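Local coordinates for protein glucokinase (Leishmania braziliensis MHOM/BR/75/M2904, PDB 6EDI) that probably phosphorylates D-glucose at the expense of ATP, as a dimeric glucokinase of the actin-like ATPase clan, here captured in an open conformation, at residues R82-L85 / E86-E90; H376-E379 / R380-K383. One frame throughout, in Å; residues are numbered along the deposited sequence.

Contact 1 of 2, residues R82-L85 / E86-E90; sequences RQLL and EFFDE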
ATOM      1  N   ARG A  82      29.409   1.417   1.149  1.00 37.60           N
ATOM      2  CA  ARG A  82      29.989   2.606   0.527  1.00 34.64           C
ATOM      3  C   ARG A  82      30.996   2.221  -0.552  1.00 37.84           C
ATOM      4  O   ARG A  82      31.393   3.049  -1.366  1.00 36.98           O
ATOM      5  CB  ARG A  82      30.639   3.497   1.590  1.00 38.43           C
ATOM      6  CG  ARG A  82      29.638   4.084   2.586  1.00 38.78           C
ATOM      7  CD  ARG A  82      30.299   4.593   3.851  1.00 37.01           C
ATOM      8  NE  ARG A  82      30.838   3.505   4.665  1.00 42.08           N
ATOM      9  CZ  ARG A  82      31.340   3.664   5.887  1.00 45.58           C
ATOM     10  NH1 ARG A  82      31.376   4.868   6.439  1.00 43.98           N
ATOM     11  NH2 ARG A  82      31.811   2.619   6.554  1.00 44.62           N
ATOM     12  N   GLN A  83      31.391   0.953  -0.569  1.00 37.47           N
ATOM     13  CA  GLN A  83      32.261   0.441  -1.627  1.00 35.99           C
ATOM     14  C   GLN A  83      31.585   0.482  -3.006  1.00 34.80           C
ATOM     15  O   GLN A  83      32.255   0.381  -4.028  1.00 36.68           O
ATOM     16  CB  GLN A  83      32.766  -0.972  -1.297  1.00 39.98           C
ATOM     17  CG  GLN A  83      33.903  -1.460  -2.201  1.00 40.77           C
ATOM     18  CD  GLN A  83      34.598  -2.713  -1.682  1.00 44.36           C
ATOM     19  OE1 GLN A  83      34.123  -3.365  -0.746  1.00 45.15           O
ATOM     20  NE2 GLN A  83      35.736  -3.050  -2.285  1.00 43.78           N
ATOM     21  N   LEU A  84      30.263   0.660  -3.045  1.00 37.33           N
ATOM     22  CA  LEU A  84      29.583   0.841  -4.328  1.00 36.04           C
ATOM     23  C   LEU A  84      30.206   2.017  -5.087  1.00 34.69           C
ATOM     24  O   LEU A  84      30.325   1.969  -6.304  1.00 34.82           O
ATOM     25  CB  LEU A  84      28.068   1.053  -4.152  1.00 26.77           C
ATOM     26  CG  LEU A  84      27.274  -0.102  -3.533  1.00 31.19           C
ATOM     27  CD1 LEU A  84      25.791   0.145  -3.636  1.00 26.45           C
ATOM     28  CD2 LEU A  84      27.608  -1.391  -4.224  1.00 29.15           C
ATOM     29  N   LEU A  85      30.629   3.050  -4.358  1.00 37.72           N
ATOM     30  CA  LEU A  85      31.209   4.247  -4.976  1.00 38.98           C
ATOM     31  C   LEU A  85      32.461   3.915  -5.779  1.00 38.48           C
ATOM     32  O   LEU A  85      32.648   4.406  -6.897  1.00 37.35           O
ATOM     33  CB  LEU A  85      31.518   5.324  -3.930  1.00 39.90           C
ATOM     34  CG  LEU A  85      30.373   6.269  -3.562  1.00 41.19           C
ATOM     35  CD1 LEU A  85      29.269   5.517  -2.858  1.00 41.25           C
ATOM     36  CD2 LEU A  85      30.851   7.424  -2.693  1.00 39.37           C
ATOM     37  N   GLU A  86      33.315   3.078  -5.208  1.00 39.54           N
ATOM     38  CA  GLU A  86      34.496   2.613  -5.915  1.00 38.67           C
ATOM     39  C   GLU A  86      34.073   1.931  -7.198  1.00 35.73           C
ATOM     40  O   GLU A  86      34.630   2.200  -8.264  1.00 37.40           O
ATOM     41  CB  GLU A  86      35.280   1.632  -5.054  1.00 42.40           C
ATOM     42  CG  GLU A  86      35.560   2.144  -3.663  1.00 44.81           C
ATOM     43  CD  GLU A  86      36.666   1.383  -2.992  1.00 46.79           C
ATOM     44  OE1 GLU A  86      37.095   0.342  -3.542  1.00 49.17           O
ATOM     45  OE2 GLU A  86      37.112   1.835  -1.918  1.00 55.80           O
ATOM     46  N   PHE A  87      33.071   1.059  -7.091  1.00 37.07           N
ATOM     47  CA  PHE A  87      32.621   0.266  -8.234  1.00 36.12           C
ATOM     48  C   PHE A  87      32.079   1.153  -9.358  1.00 33.39           C
ATOM     49  O   PHE A  87      32.428   0.971 -10.524  1.00 34.22           O
ATOM     50  CB  PHE A  87      31.561  -0.761  -7.819  1.00 35.75           C
ATOM     51  CG  PHE A  87      32.015  -1.716  -6.749  1.00 39.32           C
ATOM     52  CD1 PHE A  87      33.362  -2.000  -6.572  1.00 36.48           C
ATOM     53  CD2 PHE A  87      31.085  -2.320  -5.912  1.00 40.66           C
ATOM     54  CE1 PHE A  87      33.781  -2.874  -5.577  1.00 41.70           C
ATOM     55  CE2 PHE A  87      31.485  -3.203  -4.916  1.00 41.25           C
ATOM     56  CZ  PHE A  87      32.841  -3.484  -4.749  1.00 43.69           C
ATOM     57  N   PHE A  88      31.226   2.108  -9.003  1.00 34.38           N
ATOM     58  CA  PHE A  88      30.663   3.002 -10.007  1.00 34.17           C
ATOM     59  C   PHE A  88      31.775   3.787 -10.699  1.00 36.80           C
ATOM     60  O   PHE A  88      31.754   3.971 -11.918  1.00 36.37           O
ATOM     61  CB  PHE A  88      29.641   3.950  -9.386  1.00 34.75           C
ATOM     62  CG  PHE A  88      28.472   3.253  -8.762  1.00 35.58           C
ATOM     63  CD1 PHE A  88      28.054   2.009  -9.230  1.00 34.35           C
ATOM     64  CD2 PHE A  88      27.797   3.837  -7.696  1.00 33.64           C
ATOM     65  CE1 PHE A  88      26.968   1.353  -8.636  1.00 31.48           C
ATOM     66  CE2 PHE A  88      26.723   3.195  -7.095  1.00 33.50           C
ATOM     67  CZ  PHE A  88      26.306   1.949  -7.570  1.00 31.24           C
ATOM     68  N   ASP A  89      32.766   4.219  -9.923  1.00 36.88           N
ATOM     69  CA  ASP A  89      33.901   4.924 -10.506  1.00 37.62           C
ATOM     70  C   ASP A  89      34.748   4.020 -11.421  1.00 34.84           C
ATOM     71  O   ASP A  89      35.156   4.449 -12.500  1.00 37.79           O
ATOM     72  CB  ASP A  89      34.756   5.598  -9.434  1.00 39.15           C
ATOM     73  CG  ASP A  89      35.637   6.688 -10.006  1.00 47.44           C
ATOM     74  OD1 ASP A  89      35.118   7.801 -10.243  1.00 47.77           O
ATOM     75  OD2 ASP A  89      36.839   6.428 -10.238  1.00 47.30           O
ATOM     76  N   GLU A  90      34.992   2.773 -11.019  1.00 33.60           N
ATOM     77  CA  GLU A  90      35.705   1.838 -11.898  1.00 37.95           C
ATOM     78  C   GLU A  90      34.972   1.600 -13.220  1.00 38.83           C
ATOM     79  O   GLU A  90      35.603   1.423 -14.262  1.00 35.65           O
ATOM     80  CB  GLU A  90      35.960   0.492 -11.211  1.00 39.86           C
ATOM     81  CG  GLU A  90      36.825   0.558  -9.973  1.00 42.93           C
ATOM     82  CD  GLU A  90      37.760  -0.634  -9.851  1.00 47.79           C
ATOM     83  OE1 GLU A  90      37.300  -1.735  -9.475  1.00 47.71           O
ATOM     84  OE2 GLU A  90      38.961  -0.462 -10.140  1.00 56.52           O
TER

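Contact 2 of 2, residues H376-E379 / R380-K383; sequences HAME and RQFK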
ATOM      1  N   HIS A 376     -11.512 -16.569   3.957  1.00 29.68           N
ATOM      2  CA  HIS A 376     -11.563 -15.197   4.467  1.00 24.50           C
ATOM      3  C   HIS A 376     -13.010 -14.719   4.578  1.00 27.18           C
ATOM      4  O   HIS A 376     -13.823 -14.995   3.699  1.00 29.39           O
ATOM      5  CB  HIS A 376     -10.796 -14.242   3.536  1.00 25.40           C
ATOM      6  CG  HIS A 376     -10.481 -12.916   4.162  1.00 24.58           C
ATOM      7  ND1 HIS A 376     -11.426 -11.923   4.325  1.00 24.34           N
ATOM      8  CD2 HIS A 376      -9.327 -12.427   4.677  1.00 21.66           C
ATOM      9  CE1 HIS A 376     -10.868 -10.878   4.910  1.00 23.06           C
ATOM     10  NE2 HIS A 376      -9.592 -11.158   5.137  1.00 26.17           N
ATOM     11  N   ALA A 377     -13.315 -13.996   5.648  1.00 26.09           N
ATOM     12  CA  ALA A 377     -14.679 -13.510   5.902  1.00 29.47           C
ATOM     13  C   ALA A 377     -15.231 -12.690   4.746  1.00 27.91           C
ATOM     14  O   ALA A 377     -16.443 -12.657   4.516  1.00 28.69           O
ATOM     15  CB  ALA A 377     -14.721 -12.692   7.176  1.00 28.43           C
ATOM     16  N   MET A 378     -14.346 -12.005   4.033  1.00 24.38           N
ATOM     17  CA  MET A 378     -14.785 -11.091   2.978  1.00 24.82           C
ATOM     18  C   MET A 378     -14.954 -11.794   1.633  1.00 28.64           C
ATOM     19  O   MET A 378     -15.546 -11.240   0.695  1.00 27.53           O
ATOM     20  CB  MET A 378     -13.804  -9.920   2.859  1.00 24.07           C
ATOM     21  CG  MET A 378     -13.692  -9.094   4.142  1.00 25.43           C
ATOM     22  SD  MET A 378     -15.240  -8.218   4.498  1.00 30.10           S
ATOM     23  CE  MET A 378     -15.118  -6.854   3.346  1.00 26.77           C
ATOM     24  N   GLU A 379     -14.425 -13.009   1.529  1.00 27.00           N
ATOM     25  CA  GLU A 379     -14.719 -13.828   0.368  1.00 25.34           C
ATOM     26  C   GLU A 379     -16.023 -14.550   0.644  1.00 27.00           C
ATOM     27  O   GLU A 379     -16.895 -14.646  -0.221  1.00 26.23           O
ATOM     28  CB  GLU A 379     -13.590 -14.832   0.091  1.00 28.24           C
ATOM     29  CG  GLU A 379     -13.869 -15.755  -1.079  1.00 30.16           C
ATOM     30  CD  GLU A 379     -14.027 -15.011  -2.389  1.00 32.59           C
ATOM     31  OE1 GLU A 379     -13.476 -13.893  -2.513  1.00 29.85           O
ATOM     32  OE2 GLU A 379     -14.708 -15.547  -3.295  1.00 32.62           O
ATOM     33  N   ARG A 380     -16.158 -15.072   1.858  1.00 26.39           N
ATOM     34  CA  ARG A 380     -17.385 -15.760   2.232  1.00 30.12           C
ATOM     35  C   ARG A 380     -18.596 -14.854   2.041  1.00 28.13           C
ATOM     36  O   ARG A 380     -19.616 -15.265   1.483  1.00 27.58           O
ATOM     37  CB  ARG A 380     -17.298 -16.251   3.682  1.00 29.55           C
ATOM     38  CG  ARG A 380     -16.229 -17.338   3.894  1.00 31.07           C
ATOM     39  CD  ARG A 380     -16.149 -17.765   5.364  1.00 31.73           C
ATOM     40  NE  ARG A 380     -15.028 -18.656   5.689  1.00 38.37           N
ATOM     41  CZ  ARG A 380     -15.164 -19.917   6.104  1.00 39.45           C
ATOM     42  NH1 ARG A 380     -16.372 -20.448   6.225  1.00 38.84           N
ATOM     43  NH2 ARG A 380     -14.097 -20.650   6.393  1.00 41.70           N
ATOM     44  N   GLN A 381     -18.479 -13.611   2.481  1.00 25.00           N
ATOM     45  CA  GLN A 381     -19.622 -12.699   2.424  1.00 31.23           C
ATOM     46  C   GLN A 381     -19.784 -11.995   1.090  1.00 32.02           C
ATOM     47  O   GLN A 381     -20.914 -11.798   0.623  1.00 29.14           O
ATOM     48  CB  GLN A 381     -19.539 -11.658   3.538  1.00 31.89           C
ATOM     49  CG  GLN A 381     -19.578 -12.235   4.944  1.00 33.80           C
ATOM     50  CD  GLN A 381     -19.414 -11.169   6.001  1.00 36.53           C
ATOM     51  OE1 GLN A 381     -18.288 -10.845   6.409  1.00 36.79           O
ATOM     52  NE2 GLN A 381     -20.530 -10.608   6.453  1.00 29.23           N
ATOM     53  N   PHE A 382     -18.670 -11.606   0.473  1.00 29.26           N
ATOM     54  CA  PHE A 382     -18.755 -10.674  -0.656  1.00 29.12           C
ATOM     55  C   PHE A 382     -17.977 -11.043  -1.925  1.00 29.14           C
ATOM     56  O   PHE A 382     -18.051 -10.304  -2.909  1.00 33.33           O
ATOM     57  CB  PHE A 382     -18.346  -9.255  -0.223  1.00 32.78           C
ATOM     58  CG  PHE A 382     -18.996  -8.785   1.055  1.00 32.53           C
ATOM     59  CD1 PHE A 382     -20.316  -8.336   1.062  1.00 32.00           C
ATOM     60  CD2 PHE A 382     -18.278  -8.766   2.245  1.00 28.57           C
ATOM     61  CE1 PHE A 382     -20.912  -7.901   2.239  1.00 31.42           C
ATOM     62  CE2 PHE A 382     -18.863  -8.325   3.433  1.00 33.54           C
ATOM     63  CZ  PHE A 382     -20.188  -7.894   3.425  1.00 34.64           C
ATOM     64  N   LYS A 383     -17.254 -12.165  -1.917  1.00 30.61           N
ATOM     65  CA  LYS A 383     -16.466 -12.597  -3.089  1.00 29.64           C
ATOM     66  C   LYS A 383     -15.430 -11.570  -3.552  1.00 30.62           C
ATOM     67  O   LYS A 383     -15.205 -11.415  -4.762  1.00 27.52           O
ATOM     68  CB  LYS A 383     -17.373 -12.957  -4.283  1.00 30.95           C
ATOM     69  CG  LYS A 383     -17.884 -14.399  -4.349  1.00 38.21           C
ATOM     70  CD  LYS A 383     -18.664 -14.792  -3.125  1.00 30.74           C
ATOM     71  CE  LYS A 383     -18.763 -16.307  -2.989  1.00 41.41           C
ATOM     72  NZ  LYS A 383     -18.318 -16.811  -1.645  1.00 41.36           N
TER
HETATM   73  O   HOH W   1     -16.095 -17.973  -2.868  1.00 40.07           O

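Contact 1 of 2, residues R82-L85 / E86-E90
Q83 runs obliquely past the CZ–CE1 rim of the F87 ring, one helical turn further on, its amide plane 28° from the ring plane. Its CG comes closest, 3.4 Å from F87 CZ, while the carboxamide carries on past CZ and CE1. CG stands opposite the backbone N (chi1 -168°) and the rest of the chain is extended, which carries the amide beyond the ring to T77 OG1 and K78 N. Glutamine suits the place: its methylenes pack on an aromatic ring and its amide holds the preceding loop. The carbonyl of the same residue covers the middle of one ring face, Q83 O lying 3.4 Å from F87 CG, and it also accepts from F87 N at 3.2 Å.

L84 sits on the inner side. Its CD2 reaches F87 CD2 at 4.0 Å, and its CB meets the far end of the next ring, 3.9 Å from F88 CE2. L84 O lies over one face of the F88 ring, toward the rim, and takes the straight F88 N–L84 O bond of 2.8 Å.

These residues form the N-terminal part of helix 84-98, which packs on the mixed sheet of the actin-like fold. L84, F87 and F88 turn to strands that include 51-58, F87 stacks on F74, and F88 meets Y142 edge-to-face, so bulky apolar residues fit this side. Toward solvent stand E86 and D89, polar residues that suit an outer helix surface; E86 CB rests 3.4 Å from Q83 O. The next backbone bond in the helix, D89 N to L85 O, is 3.0 Å long.

Contact 2 of 2, residues H376-E379 / R380-K383
E379 O is gripped twice by one residue: K383 N and K383 NZ each lie 3.0 Å from E379 O and reach it from opposite faces of the carbonyl plane. Bends at chi2 and chi4 (58° and 127°) curl the lysine chain back so that its ammonium meets the carbonyl of the preceding turn. The E379 side chain crosses the lysine chain at about a right angle, its OE2 3.5 Å from K383 CG. Although E379 OE2 is too far from the ammonium for a salt bridge, a water joins them, donating to OE2 and accepting from NZ, and the opposite charges probably favour the arrangement. The other oxygen, OE1, takes S386 N, so this buried glutamate ties the helix to the chain that follows.

Helix 377-382 is a short one, with an N-cap at its start and a positive-phi residue, K383, after it. The capping residue is H376, whose ND1 accepts from M378 N at 2.9 Å, the donor lying in the imidazole plane; NE2 is hydrogen-bonded to OE1 of E336 in helix 317-341. Histidine suits the place because one ring can cap this helix and bond to another. H376 O accepts from both E379 N and R380 N, the latter in a nearly straight bond of 3.0 Å.

On another side, M378 brings its sulfur to the F382 ring in a Met-aromatic contact, SD 3.8 Å from F382 CE2; seen from the ring centroid it lies 78° off the normal, hence at the edge. Flexible and apolar, methionine can bend round to the ring while also packing on M339 and on S237 of the second subunit.

Contact 1 and contact 2 lie on opposite sides of the chain's centre, their own centres about 51 Å apart and their nearest atoms about 38 Å apart, so they do not touch. Contact 1, its centre about 25 Å from the centre of the chain, opens a long helix laid against the sheet that contains strands 41-48 and 110-117. Contact 2, its centre about 28 Å from the centre of the chain, spans the short helix 377-382 with its cap, and leads toward strand 389-393 of the other six-stranded sheet. The second subunit touches contact 2 but not contact 1, which places 376-383 at the dimer interface and leaves 82-90 within the packing of its own chain.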